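Long-range contacts in ABC-type transport system, molybdenum-specific extracellular solute-binding protein (Clostridium difficile, PDB 4KD5), which probably binds molybdate or tungstate outside the cell membrane and hands it to its partner ABC transporter for uptake: residues V90-A95 with G165-S170; D108-I113 with K141-F146; K112-E117 with K151-W156; D128-N133 with E186-P191. All coordinates share one frame; numbering follows the deposited sequence.

Contact 1. Residues V90-A95 with G165-S170; sequences VLISSA and GFVYFS
Antiparallel pairing of strands 82-94 and 164-168 puts Leu91 and Phe166 on one sheet face and Val90, Ile92 and Val167 on the other. Val90 and Val167 exchange two backbone hydrogen bonds, of which Val90 N to Val167 O (2.7 Å) runs nearly along the C=O axis. Ile92 and Gly165 exchange two more, flanking the non-hydrogen-bonded pair Leu91 and Phe166. Leu91 holds CG anti to its backbone N (chi1 178°); with chi2 at 64°, this sets CD1 over one face of the Phe166 ring, 4.3 Å from the ring centroid, a CH-pi contact. On its own sheet face Val90 directs CG1 to Phe169 CD1 at 3.9 Å, while its CG2, in the crowded position between N and C, meets Val167 CG1 at 3.8 Å. Ile92 turns CG1 into that crowded position (chi1 60°), 3.6 Å from Gly165 O, and its CG2 touches Val167 CG1, the two side chains crossing obliquely. Strand 164-168 also pairs in parallel with 113-116, giving a mixed sheet, as in the two-lobed periplasmic-binding-protein fold; Leu91 bonds onward to strand 178-183, Ile92 and Val167 lie against helix 150-159, and Phe166 and Tyr168, a predicted molybdate-site residue, rest on helix 122-133.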
loop_
_atom_site.group_PDB
_atom_site.type_symbol
_atom_site.label_atom_id
_atom_site.label_comp_id
_atom_site.label_asym_id
_atom_site.label_seq_id
_atom_site.Cartn_x
_atom_site.Cartn_y
_atom_site.Cartn_z
ATOM N N VAL A 90 -19.930 27.980 -18.540
ATOM C CA VAL A 90 -19.469 29.002 -19.472
ATOM C C VAL A 90 -20.552 29.495 -20.423
ATOM O O VAL A 90 -21.551 28.810 -20.659
ATOM C CB VAL A 90 -18.237 28.532 -20.277
ATOM C CG1 VAL A 90 -17.078 28.236 -19.350
ATOM C CG2 VAL A 90 -18.579 27.301 -21.107
ATOM N N LEU A 91 -20.337 30.694 -20.955
ATOM C CA LEU A 91 -21.218 31.279 -21.959
ATOM C C LEU A 91 -20.603 31.091 -23.347
ATOM O O LEU A 91 -19.483 31.539 -23.606
ATOM C CB LEU A 91 -21.422 32.768 -21.680
ATOM C CG LEU A 91 -22.287 33.570 -22.656
ATOM C CD1 LEU A 91 -23.723 33.082 -22.646
ATOM C CD2 LEU A 91 -22.231 35.058 -22.339
ATOM N N ILE A 92 -21.331 30.427 -24.239
ATOM C CA ILE A 92 -20.823 30.175 -25.586
ATOM C C ILE A 92 -21.616 30.899 -26.677
ATOM O O ILE A 92 -22.763 31.301 -26.473
ATOM C CB ILE A 92 -20.796 28.675 -25.915
ATOM C CG1 ILE A 92 -22.202 28.084 -25.833
ATOM C CG2 ILE A 92 -19.833 27.930 -24.994
ATOM C CD1 ILE A 92 -22.303 26.690 -26.396
ATOM N N SER A 93 -20.990 31.043 -27.841
ATOM C CA SER A 93 -21.639 31.573 -29.034
ATOM C C SER A 93 -21.011 30.884 -30.239
ATOM O O SER A 93 -20.135 30.038 -30.079
ATOM C CB SER A 93 -21.464 33.085 -29.123
ATOM O OG SER A 93 -20.101 33.435 -29.208
ATOM N N SER A 94 -21.448 31.231 -31.445
ATOM C CA SER A 94 -20.796 30.704 -32.638
ATOM C C SER A 94 -19.414 31.340 -32.748
ATOM O O SER A 94 -19.153 32.366 -32.122
ATOM C CB SER A 94 -21.625 30.981 -33.890
ATOM O OG SER A 94 -21.675 32.359 -34.179
ATOM N N ALA A 95 -18.525 30.731 -33.529
ATOM C CA ALA A 95 -17.149 31.219 -33.638
ATOM C C ALA A 95 -17.062 32.622 -34.242
ATOM O O ALA A 95 -16.203 33.417 -33.857
ATOM C CB ALA A 95 -16.298 30.243 -34.429
ATOM N N GLY A 165 -25.359 30.498 -25.402
ATOM C CA GLY A 165 -25.737 29.321 -24.639
ATOM C C GLY A 165 -24.972 29.172 -23.337
ATOM O O GLY A 165 -23.919 29.787 -23.147
ATOM N N PHE A 166 -25.511 28.359 -22.432
ATOM C CA PHE A 166 -24.829 28.041 -21.181
ATOM C C PHE A 166 -24.465 26.564 -21.150
ATOM O O PHE A 166 -25.310 25.698 -21.390
ATOM C CB PHE A 166 -25.690 28.413 -19.973
ATOM C CG PHE A 166 -25.623 29.868 -19.611
ATOM C CD1 PHE A 166 -24.599 30.343 -18.807
ATOM C CD2 PHE A 166 -26.575 30.762 -20.078
ATOM C CE1 PHE A 166 -24.527 31.684 -18.470
ATOM C CE2 PHE A 166 -26.506 32.105 -19.744
ATOM C CZ PHE A 166 -25.482 32.566 -18.939
ATOM N N VAL A 167 -23.203 26.281 -20.853
ATOM C CA VAL A 167 -22.669 24.940 -21.030
ATOM C C VAL A 167 -21.433 24.751 -20.143
ATOM O O VAL A 167 -20.859 25.733 -19.683
ATOM C CB VAL A 167 -22.359 24.713 -22.528
ATOM C CG1 VAL A 167 -20.871 24.778 -22.795
ATOM C CG2 VAL A 167 -22.937 23.404 -23.012
ATOM N N TYR A 168 -21.046 23.506 -19.869
ATOM C CA TYR A 168 -19.801 23.257 -19.137
ATOM C C TYR A 168 -18.604 23.502 -20.053
ATOM O O TYR A 168 -18.704 23.308 -21.261
ATOM C CB TYR A 168 -19.748 21.825 -18.598
ATOM C CG TYR A 168 -20.692 21.543 -17.455
ATOM C CD1 TYR A 168 -21.258 22.573 -16.721
ATOM C CD2 TYR A 168 -21.008 20.241 -17.105
ATOM C CE1 TYR A 168 -22.117 22.312 -15.673
ATOM C CE2 TYR A 168 -21.864 19.972 -16.061
ATOM C CZ TYR A 168 -22.415 21.013 -15.350
ATOM O OH TYR A 168 -23.267 20.751 -14.310
ATOM N N PHE A 169 -17.471 23.913 -19.493
ATOM C CA PHE A 169 -16.291 24.139 -20.318
ATOM C C PHE A 169 -15.838 22.849 -20.992
ATOM O O PHE A 169 -15.364 22.865 -22.125
ATOM C CB PHE A 169 -15.153 24.730 -19.496
ATOM C CG PHE A 169 -14.019 25.243 -20.330
ATOM C CD1 PHE A 169 -14.221 26.278 -21.232
ATOM C CD2 PHE A 169 -12.751 24.699 -20.212
ATOM C CE1 PHE A 169 -13.179 26.756 -22.003
ATOM C CE2 PHE A 169 -11.702 25.175 -20.982
ATOM C CZ PHE A 169 -11.918 26.205 -21.879
ATOM N N SER A 170 -15.997 21.730 -20.290
ATOM C CA SER A 170 -15.584 20.431 -20.814
ATOM C C SER A 170 -16.406 19.998 -22.025
ATOM O O SER A 170 -15.976 19.137 -22.798
ATOM C CB SER A 170 -15.636 19.359 -19.726
ATOM O OG SER A 170 -16.922 19.246 -19.162
#

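Contact 2. Residues D108-I113 with K141-F146; sequences DKVKKI and KDKLVF. With SBT (2-butanol), chain I.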
loop_
_atom_site.group_PDB
_atom_site.type_symbol
_atom_site.label_atom_id
_atom_site.label_comp_id
_atom_site.label_asym_id
_atom_site.label_seq_id
_atom_site.Cartn_x
_atom_site.Cartn_y
_atom_site.Cartn_z
ATOM N N ASP A 108 -29.865 44.060 -27.002
ATOM C CA ASP A 108 -30.658 43.545 -28.114
ATOM C C ASP A 108 -29.822 42.671 -29.044
ATOM O O ASP A 108 -30.348 42.086 -29.990
ATOM C CB ASP A 108 -31.271 44.697 -28.913
ATOM C CG ASP A 108 -32.769 44.824 -28.705
ATOM O OD1 ASP A 108 -33.536 44.233 -29.497
ATOM O OD2 ASP A 108 -33.184 45.524 -27.758
ATOM N N LYS A 109 -28.524 42.587 -28.774
ATOM C CA LYS A 109 -27.622 41.788 -29.598
ATOM C C LYS A 109 -27.952 40.301 -29.528
ATOM O O LYS A 109 -27.822 39.580 -30.520
ATOM C CB LYS A 109 -26.166 42.041 -29.200
ATOM C CG LYS A 109 -25.756 43.495 -29.365
ATOM C CD LYS A 109 -24.253 43.694 -29.241
ATOM C CE LYS A 109 -23.818 44.957 -29.988
ATOM N NZ LYS A 109 -22.690 45.684 -29.332
ATOM N N VAL A 110 -28.384 39.846 -28.356
ATOM C CA VAL A 110 -28.838 38.468 -28.210
ATOM C C VAL A 110 -30.359 38.406 -28.063
ATOM O O VAL A 110 -30.966 39.207 -27.351
ATOM C CB VAL A 110 -28.100 37.713 -27.062
ATOM C CG1 VAL A 110 -26.635 38.123 -27.018
ATOM C CG2 VAL A 110 -28.764 37.946 -25.716
ATOM N N LYS A 111 -30.971 37.469 -28.776
ATOM C CA LYS A 111 -32.417 37.322 -28.763
ATOM C C LYS A 111 -32.798 35.982 -28.153
ATOM O O LYS A 111 -33.836 35.853 -27.517
ATOM C CB LYS A 111 -32.972 37.454 -30.185
ATOM C CG LYS A 111 -32.710 38.814 -30.824
ATOM C CD LYS A 111 -33.145 38.863 -32.284
ATOM C CE LYS A 111 -33.080 40.282 -32.842
ATOM N NZ LYS A 111 -31.742 40.909 -32.675
ATOM N N LYS A 112 -31.943 34.986 -28.345
ATOM C CA LYS A 112 -32.238 33.637 -27.882
ATOM C C LYS A 112 -31.079 33.039 -27.083
ATOM O O LYS A 112 -29.988 32.809 -27.618
ATOM C CB LYS A 112 -32.634 32.748 -29.072
ATOM C CG LYS A 112 -33.816 33.310 -29.861
ATOM C CD LYS A 112 -34.202 32.447 -31.043
ATOM C CE LYS A 112 -34.700 31.110 -30.570
ATOM N NZ LYS A 112 -34.957 30.173 -31.694
ATOM N N ILE A 113 -31.329 32.817 -25.793
ATOM C CA ILE A 113 -30.348 32.232 -24.883
ATOM C C ILE A 113 -30.668 30.755 -24.640
ATOM O O ILE A 113 -31.706 30.422 -24.067
ATOM C CB ILE A 113 -30.323 32.982 -23.534
ATOM C CG1 ILE A 113 -29.953 34.451 -23.750
ATOM C CG2 ILE A 113 -29.354 32.333 -22.561
ATOM C CD1 ILE A 113 -29.980 35.294 -22.492
ATOM N N LYS A 141 -36.518 36.070 -19.374
ATOM C CA LYS A 141 -37.525 35.030 -19.584
ATOM C C LYS A 141 -38.017 34.965 -21.031
ATOM O O LYS A 141 -38.340 33.888 -21.541
ATOM C CB LYS A 141 -38.698 35.231 -18.613
ATOM C CG LYS A 141 -39.670 34.060 -18.530
ATOM C CD LYS A 141 -40.597 34.200 -17.328
ATOM C CE LYS A 141 -41.908 33.456 -17.547
ATOM N NZ LYS A 141 -42.211 32.477 -16.468
ATOM N N ASP A 142 -38.047 36.116 -21.695
ATOM C CA ASP A 142 -38.474 36.193 -23.092
ATOM C C ASP A 142 -37.406 35.689 -24.064
ATOM O O ASP A 142 -37.690 35.470 -25.242
ATOM C CB ASP A 142 -38.873 37.628 -23.448
ATOM C CG ASP A 142 -37.859 38.650 -22.973
ATOM O OD1 ASP A 142 -37.721 38.819 -21.744
ATOM O OD2 ASP A 142 -37.215 39.301 -23.822
ATOM N N LYS A 143 -36.187 35.493 -23.566
ATOM C CA LYS A 143 -35.073 35.045 -24.399
ATOM C C LYS A 143 -34.734 33.577 -24.174
ATOM O O LYS A 143 -34.148 32.927 -25.034
ATOM C CB LYS A 143 -33.832 35.899 -24.127
ATOM C CG LYS A 143 -34.058 37.401 -24.204
ATOM C CD LYS A 143 -32.835 38.098 -24.797
ATOM C CE LYS A 143 -32.773 39.569 -24.395
ATOM N NZ LYS A 143 -31.638 40.289 -25.045
ATOM N N LEU A 144 -35.099 33.068 -23.005
ATOM C CA LEU A 144 -34.715 31.723 -22.589
ATOM C C LEU A 144 -35.399 30.607 -23.392
ATOM O O LEU A 144 -36.631 30.520 -23.436
ATOM C CB LEU A 144 -35.008 31.536 -21.096
ATOM C CG LEU A 144 -33.842 31.660 -20.115
ATOM C CD1 LEU A 144 -32.620 32.292 -20.754
ATOM C CD2 LEU A 144 -34.241 32.431 -18.868
ATOM N N VAL A 145 -34.590 29.762 -24.033
ATOM C CA VAL A 145 -35.079 28.531 -24.662
ATOM C C VAL A 145 -34.396 27.326 -24.010
ATOM O O VAL A 145 -33.232 27.404 -23.618
ATOM C CB VAL A 145 -34.862 28.531 -26.189
ATOM C CG1 VAL A 145 -35.900 29.391 -26.871
ATOM C CG2 VAL A 145 -33.468 29.022 -26.532
ATOM N N PHE A 146 -35.116 26.214 -23.896
ATOM C CA PHE A 146 -34.653 25.104 -23.071
ATOM C C PHE A 146 -34.380 23.811 -23.852
ATOM O O PHE A 146 -35.266 23.286 -24.530
ATOM C CB PHE A 146 -35.656 24.849 -21.940
ATOM C CG PHE A 146 -35.888 26.045 -21.052
ATOM C CD1 PHE A 146 -35.171 26.199 -19.874
ATOM C CD2 PHE A 146 -36.820 27.020 -21.395
ATOM C CE1 PHE A 146 -35.379 27.297 -19.053
ATOM C CE2 PHE A 146 -37.030 28.122 -20.580
ATOM C CZ PHE A 146 -36.311 28.260 -19.409
HETATM C C1 SBT I . -30.385 47.888 -24.850
HETATM C C2 SBT I . -29.930 48.112 -26.285
HETATM C C3 SBT I . -28.478 47.701 -26.476
HETATM C C4 SBT I . -27.572 48.479 -25.549
HETATM O OH SBT I . -30.756 47.350 -27.167
#
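Lys143 opens the contact and carries most of it. Its CG stands anti to the carbonyl carbon (chi1 -51°) and the chain bends at chi2 (-144°), so that the methylenes run along the backbone of 110-111; Lys143 CB lies 3.4 Å from Lys111 O. The ammonium group then reaches Val110, where Lys143 NZ donates to Val110 O at 2.6 Å, in the carbonyl plane. The backbone of Lys143 also takes part, since its O accepts from Ile113 N at 2.9 Å, with the donor well above the carbonyl plane. Leu144 pairs with Ile113 in a parallel bridge that joins the starts of strands 113-116 and 144-147, the two strands of a beta-alpha-beta unit whose helix is 122-133. Their side chains lie side by side and point the same way, Leu144 CD1 resting 3.7 Å from Ile113 CB. Val145 continues the pairing with an almost straight bond, Val145 N to Ile113 O at 3.0 Å (176° at the hydrogen), and its CG2, in the crowded rotamer position, lies against the same carbonyl. At the start of segment 108-113 the hydroxyl of a 2-butanol makes two weak hydrogen bonds to Asp108, through N and OD2; Asp108 itself is poorly ordered. Lys143 NZ also donates to Leu105 O, so two neutral carbonyls hold the ammonium, whereas Asp108 OD2 stays 6.1 Å from NZ. The tie therefore appears to rest on charge-dipole attraction to carbonyls, consistent with a protonated lysine, rather than on a salt bridge with Asp108.

Contact 3. Residues K112-E117 with K151-W156; sequences KIAVGE and KEVLAW
Strand 113-116 and helix segment 151-156 run almost antiparallel, at 169° between their N-to-C directions, with their axes 8.0 Å apart at closest approach. This is a helix laid on the parallel part of a mixed sheet, and the topology identifies it as a beta-alpha-beta crossover: helix 150-159 links strand 144-147 to strand 164-168, and strand 113-116 lies between those two, hydrogen-bonded to both. The backbones come nearest at Ala114 and Val153, whose CA atoms are 5.7 Å apart. No hydrogen bond crosses the interface; it is van der Waals packing, and with 180 Å² buried it is small. The methyl group of Ala114 points at the helix and is held by two side chains one helical turn apart. Val153 has CG1 anti to the backbone N (chi1 176°), and this CG1 lies 3.8 Å from Ala114 CB, while its CG2 extends along the strand toward the peptide between Val115 and Gly116. Val115 points the opposite way, into Phe146 and Phe166. Val153 and Trp156 also touch Ala147, so the same helix face covers two neighbouring strands. Trp156 has CG anti to the carbonyl carbon (chi1 -69°), and one face of its indole is overlaid by Glu152 CG, toward the rim of the ring. The carboxylate of Glu152 is turned back to the helix start, where OE1 accepts from Lys148 N. The indole meets the strand with its edge, near the ring plane: Trp156 CE3 lies 3.8 Å from Ala114 CB.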
loop_
_atom_site.group_PDB
_atom_site.type_symbol
_atom_site.label_atom_id
_atom_site.label_comp_id
_atom_site.label_asym_id
_atom_site.label_seq_id
_atom_site.Cartn_x
_atom_site.Cartn_y
_atom_site.Cartn_z
ATOM N N LYS A 112 -31.943 34.986 -28.345
ATOM C CA LYS A 112 -32.238 33.637 -27.882
ATOM C C LYS A 112 -31.079 33.039 -27.083
ATOM O O LYS A 112 -29.988 32.809 -27.618
ATOM C CB LYS A 112 -32.634 32.748 -29.072
ATOM C CG LYS A 112 -33.816 33.310 -29.861
ATOM C CD LYS A 112 -34.202 32.447 -31.043
ATOM C CE LYS A 112 -34.700 31.110 -30.570
ATOM N NZ LYS A 112 -34.957 30.173 -31.694
ATOM N N ILE A 113 -31.329 32.817 -25.793
ATOM C CA ILE A 113 -30.348 32.232 -24.883
ATOM C C ILE A 113 -30.668 30.755 -24.640
ATOM O O ILE A 113 -31.706 30.422 -24.067
ATOM C CB ILE A 113 -30.323 32.982 -23.534
ATOM C CG1 ILE A 113 -29.953 34.451 -23.750
ATOM C CG2 ILE A 113 -29.354 32.333 -22.561
ATOM C CD1 ILE A 113 -29.980 35.294 -22.492
ATOM N N ALA A 114 -29.773 29.871 -25.073
ATOM C CA ALA A 114 -29.987 28.432 -24.912
ATOM C C ALA A 114 -29.477 27.940 -23.561
ATOM O O ALA A 114 -28.317 28.162 -23.212
ATOM C CB ALA A 114 -29.319 27.664 -26.029
ATOM N N VAL A 115 -30.344 27.264 -22.809
ATOM C CA VAL A 115 -29.952 26.632 -21.546
ATOM C C VAL A 115 -30.579 25.247 -21.435
ATOM O O VAL A 115 -31.565 24.950 -22.113
ATOM C CB VAL A 115 -30.390 27.458 -20.311
ATOM C CG1 VAL A 115 -29.727 28.825 -20.285
ATOM C CG2 VAL A 115 -31.905 27.592 -20.276
ATOM N N GLY A 116 -30.018 24.402 -20.575
ATOM C CA GLY A 116 -30.623 23.108 -20.313
ATOM C C GLY A 116 -31.857 23.261 -19.439
ATOM O O GLY A 116 -31.975 24.246 -18.700
ATOM N N GLU A 117 -32.782 22.306 -19.525
ATOM C CA GLU A 117 -33.966 22.328 -18.672
ATOM C C GLU A 117 -33.533 22.322 -17.206
ATOM O O GLU A 117 -32.744 21.479 -16.787
ATOM C CB GLU A 117 -34.899 21.154 -19.004
ATOM C CG GLU A 117 -35.731 21.373 -20.272
ATOM C CD GLU A 117 -36.170 20.076 -20.945
ATOM O OE1 GLU A 117 -36.616 20.136 -22.113
ATOM O OE2 GLU A 117 -36.071 19.002 -20.315
ATOM N N LYS A 151 -25.685 18.854 -25.478
ATOM C CA LYS A 151 -25.385 18.533 -26.866
ATOM C C LYS A 151 -26.364 19.254 -27.789
ATOM O O LYS A 151 -26.012 19.654 -28.901
ATOM C CB LYS A 151 -25.448 17.018 -27.075
ATOM C CG LYS A 151 -24.700 16.506 -28.297
ATOM C CD LYS A 151 -24.632 14.984 -28.280
ATOM C CE LYS A 151 -23.722 14.447 -29.373
ATOM N NZ LYS A 151 -23.539 12.970 -29.262
ATOM N N GLU A 152 -27.594 19.431 -27.318
ATOM C CA GLU A 152 -28.585 20.196 -28.070
ATOM C C GLU A 152 -28.322 21.701 -27.950
ATOM O O GLU A 152 -28.544 22.453 -28.902
ATOM C CB GLU A 152 -30.010 19.845 -27.619
ATOM C CG GLU A 152 -31.097 20.476 -28.477
ATOM C CD GLU A 152 -32.476 19.877 -28.242
ATOM O OE1 GLU A 152 -32.943 19.861 -27.083
ATOM O OE2 GLU A 152 -33.099 19.425 -29.227
ATOM N N VAL A 153 -27.837 22.133 -26.785
ATOM C CA VAL A 153 -27.483 23.536 -26.572
ATOM C C VAL A 153 -26.409 23.963 -27.565
ATOM O O VAL A 153 -26.548 24.979 -28.244
ATOM C CB VAL A 153 -26.997 23.792 -25.133
ATOM C CG1 VAL A 153 -26.549 25.229 -24.969
ATOM C CG2 VAL A 153 -28.096 23.488 -24.137
ATOM N N LEU A 154 -25.347 23.167 -27.653
ATOM C CA LEU A 154 -24.241 23.434 -28.571
ATOM C C LEU A 154 -24.697 23.456 -30.028
ATOM O O LEU A 154 -24.237 24.278 -30.817
ATOM C CB LEU A 154 -23.132 22.394 -28.383
ATOM C CG LEU A 154 -22.191 22.576 -27.193
ATOM C CD1 LEU A 154 -21.657 21.236 -26.708
ATOM C CD2 LEU A 154 -21.037 23.477 -27.588
ATOM N N ALA A 155 -25.611 22.556 -30.377
ATOM C CA ALA A 155 -26.108 22.451 -31.747
ATOM C C ALA A 155 -26.899 23.686 -32.170
ATOM O O ALA A 155 -26.762 24.161 -33.301
ATOM C CB ALA A 155 -26.948 21.202 -31.905
ATOM N N TRP A 156 -27.732 24.187 -31.259
ATOM C CA TRP A 156 -28.538 25.385 -31.486
ATOM C C TRP A 156 -27.653 26.606 -31.685
ATOM O O TRP A 156 -27.904 27.437 -32.558
ATOM C CB TRP A 156 -29.461 25.638 -30.289
ATOM C CG TRP A 156 -30.563 24.639 -30.131
ATOM C CD1 TRP A 156 -30.858 23.601 -30.966
ATOM C CD2 TRP A 156 -31.529 24.588 -29.063
ATOM N NE1 TRP A 156 -31.946 22.908 -30.485
ATOM C CE2 TRP A 156 -32.368 23.487 -29.331
ATOM C CE3 TRP A 156 -31.752 25.363 -27.928
ATOM C CZ2 TRP A 156 -33.431 23.152 -28.477
ATOM C CZ3 TRP A 156 -32.803 25.022 -27.090
ATOM C CH2 TRP A 156 -33.629 23.928 -27.369
#

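Contact 4. Residues D128-N133 with E186-P191; sequences DEVLTN and EKTHSP
Glu129 sets CG anti to its carbonyl carbon (chi1 -74°) and runs extended to CD (chi2 -163°), which carries its carboxylate from the helix to the loop. This is helix-to-loop packing in a two-lobed solute-binding fold: the C-terminal end of helix 122-133 lies against the 3-10 turn 186-188 and the loop that leads into strand 193-198; that strand pairs with both 58-60 and 82-94, consistent with the loop leading into a connection between the two lobes. Ser190 N donates to Glu129 OE1 at 2.9 Å, meeting the carboxylate from above its plane, and Ser190 CB lies 3.5 Å from Glu129 OE2. One residue back, the methylenes touch: Glu129 CB is 3.9 Å from His189 CB. His189 turns CG into the crowded position between N and C (chi1 68°), so its ring lies alongside Val130, with His189 ND1 3.9 Å from Val130 CG2. That same methyl is 3.7 Å from Thr188 OG1, a hydroxyl hydrogen-bonded to Asp185 O just before the turn and lying at the edge of the imidazole, in its plane. At the helix end Asn133 ND2 comes to 3.0 Å from Thr188 O. Away from the loop, Asp128 makes a salt bridge through OD2 to Lys137, and its carbonyl is gripped twice from Thr132, by the backbone N and by the hydroxyl: Thr132 OG1 to Asp128 O is 2.6 Å.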
loop_
_atom_site.group_PDB
_atom_site.type_symbol
_atom_site.label_atom_id
_atom_site.label_comp_id
_atom_site.label_asym_id
_atom_site.label_seq_id
_atom_site.Cartn_x
_atom_site.Cartn_y
_atom_site.Cartn_z
ATOM N N ASP A 128 -29.514 28.183 -14.142
ATOM C CA ASP A 128 -30.608 28.782 -13.392
ATOM C C ASP A 128 -30.087 29.481 -12.142
ATOM O O ASP A 128 -30.575 30.550 -11.777
ATOM C CB ASP A 128 -31.628 27.715 -13.000
ATOM C CG ASP A 128 -32.785 28.283 -12.210
ATOM O OD1 ASP A 128 -32.718 28.289 -10.965
ATOM O OD2 ASP A 128 -33.767 28.726 -12.836
ATOM N N GLU A 129 -29.091 28.882 -11.494
ATOM C CA GLU A 129 -28.484 29.483 -10.310
ATOM C C GLU A 129 -27.815 30.814 -10.634
ATOM O O GLU A 129 -28.028 31.806 -9.935
ATOM C CB GLU A 129 -27.467 28.536 -9.672
ATOM C CG GLU A 129 -28.073 27.369 -8.928
ATOM C CD GLU A 129 -27.082 26.712 -7.988
ATOM O OE1 GLU A 129 -26.390 27.448 -7.254
ATOM O OE2 GLU A 129 -26.992 25.466 -7.985
ATOM N N VAL A 130 -27.005 30.825 -11.692
ATOM C CA VAL A 130 -26.311 32.037 -12.126
ATOM C C VAL A 130 -27.282 33.181 -12.420
ATOM O O VAL A 130 -27.150 34.275 -11.873
ATOM C CB VAL A 130 -25.437 31.764 -13.371
ATOM C CG1 VAL A 130 -24.861 33.056 -13.916
ATOM C CG2 VAL A 130 -24.318 30.793 -13.036
ATOM N N LEU A 131 -28.265 32.915 -13.274
ATOM C CA LEU A 131 -29.240 33.927 -13.672
ATOM C C LEU A 131 -30.078 34.411 -12.484
ATOM O O LEU A 131 -30.446 35.582 -12.415
ATOM C CB LEU A 131 -30.135 33.397 -14.796
ATOM C CG LEU A 131 -29.436 32.944 -16.079
ATOM C CD1 LEU A 131 -30.440 32.448 -17.107
ATOM C CD2 LEU A 131 -28.607 34.065 -16.672
ATOM N N THR A 132 -30.364 33.505 -11.552
ATOM C CA THR A 132 -31.083 33.845 -10.323
ATOM C C THR A 132 -30.251 34.778 -9.440
ATOM O O THR A 132 -30.703 35.857 -9.058
ATOM C CB THR A 132 -31.446 32.576 -9.526
ATOM O OG1 THR A 132 -32.340 31.763 -10.300
ATOM C CG2 THR A 132 -32.102 32.928 -8.204
ATOM N N ASN A 133 -29.035 34.348 -9.122
ATOM C CA ASN A 133 -28.134 35.121 -8.279
ATOM C C ASN A 133 -27.725 36.469 -8.872
ATOM O O ASN A 133 -27.503 37.426 -8.139
ATOM C CB ASN A 133 -26.899 34.282 -7.934
ATOM C CG ASN A 133 -27.208 33.150 -6.979
ATOM O OD1 ASN A 133 -28.361 32.920 -6.619
ATOM N ND2 ASN A 133 -26.167 32.431 -6.563
ATOM N N GLU A 186 -17.468 31.976 -10.320
ATOM C CA GLU A 186 -17.724 30.821 -9.465
ATOM C C GLU A 186 -18.574 31.167 -8.243
ATOM O O GLU A 186 -19.285 30.313 -7.716
ATOM C CB GLU A 186 -16.401 30.182 -9.032
ATOM C CG GLU A 186 -15.581 29.597 -10.173
ATOM C CD GLU A 186 -15.307 28.114 -9.988
ATOM O OE1 GLU A 186 -14.538 27.545 -10.790
ATOM O OE2 GLU A 186 -15.865 27.520 -9.041
ATOM N N LYS A 187 -18.496 32.421 -7.804
ATOM C CA LYS A 187 -19.264 32.909 -6.657
ATOM C C LYS A 187 -20.772 32.842 -6.886
ATOM O O LYS A 187 -21.556 32.908 -5.941
ATOM C CB LYS A 187 -18.905 34.369 -6.361
ATOM C CG LYS A 187 -17.450 34.652 -6.008
ATOM C CD LYS A 187 -17.179 36.162 -6.077
ATOM C CE LYS A 187 -15.808 36.541 -5.525
ATOM N NZ LYS A 187 -15.765 36.522 -4.036
ATOM N N THR A 188 -21.168 32.720 -8.150
ATOM C CA THR A 188 -22.566 32.870 -8.549
ATOM C C THR A 188 -23.369 31.565 -8.608
ATOM O O THR A 188 -24.549 31.584 -8.962
ATOM C CB THR A 188 -22.679 33.592 -9.905
ATOM O OG1 THR A 188 -22.079 32.787 -10.926
ATOM C CG2 THR A 188 -21.969 34.933 -9.853
ATOM N N HIS A 189 -22.734 30.441 -8.274
ATOM C CA HIS A 189 -23.413 29.141 -8.291
ATOM C C HIS A 189 -22.746 28.096 -7.395
ATOM O O HIS A 189 -21.583 28.240 -7.012
ATOM C CB HIS A 189 -23.520 28.604 -9.725
ATOM C CG HIS A 189 -22.223 28.236 -10.330
ATOM N ND1 HIS A 189 -21.390 29.174 -10.984
ATOM C CD2 HIS A 189 -21.550 27.066 -10.426
ATOM C CE1 HIS A 189 -20.325 28.570 -11.409
ATOM N NE2 HIS A 189 -20.368 27.298 -11.100
ATOM N N SER A 190 -23.499 27.050 -7.060
ATOM C CA SER A 190 -22.987 25.940 -6.259
ATOM C C SER A 190 -21.841 25.255 -7.000
ATOM O O SER A 190 -21.888 25.121 -8.224
ATOM C CB SER A 190 -24.106 24.936 -5.992
ATOM O OG SER A 190 -23.675 23.890 -5.144
ATOM N N PRO A 191 -20.804 24.823 -6.263
ATOM C CA PRO A 191 -19.630 24.189 -6.877
ATOM C C PRO A 191 -20.003 22.998 -7.757
ATOM O O PRO A 191 -20.741 22.111 -7.316
ATOM C CB PRO A 191 -18.830 23.703 -5.667
ATOM C CG PRO A 191 -19.216 24.638 -4.573
ATOM C CD PRO A 191 -20.668 24.934 -4.800
#

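Contacts 1, 2 and 3 share one sheet: strand 113-116 pairs with 144-147 (contact 2) and 164-168 (contact 1), and helix 150-159 (contact 3) covers one face. Phe166 is the common neighbour, its N 2.9 Å from Ala114 O, its CE2 4.0 Å from Ile113 CG2 and its CZ 4.1 Å from Leu131 CD2 of contact 4. Contact 1 holds Tyr168 of the predicted molybdate site. Between side chains, Val153 is about 5 Å from Val150, His189 about 7 Å from Tyr168 and, farther off in contact 2, Ile113 about 12 Å from Ala123. A bound 2-butanol lies about 5 Å from the side chain of Ser190 in contact 4 and about 8 Å from that of Tyr168.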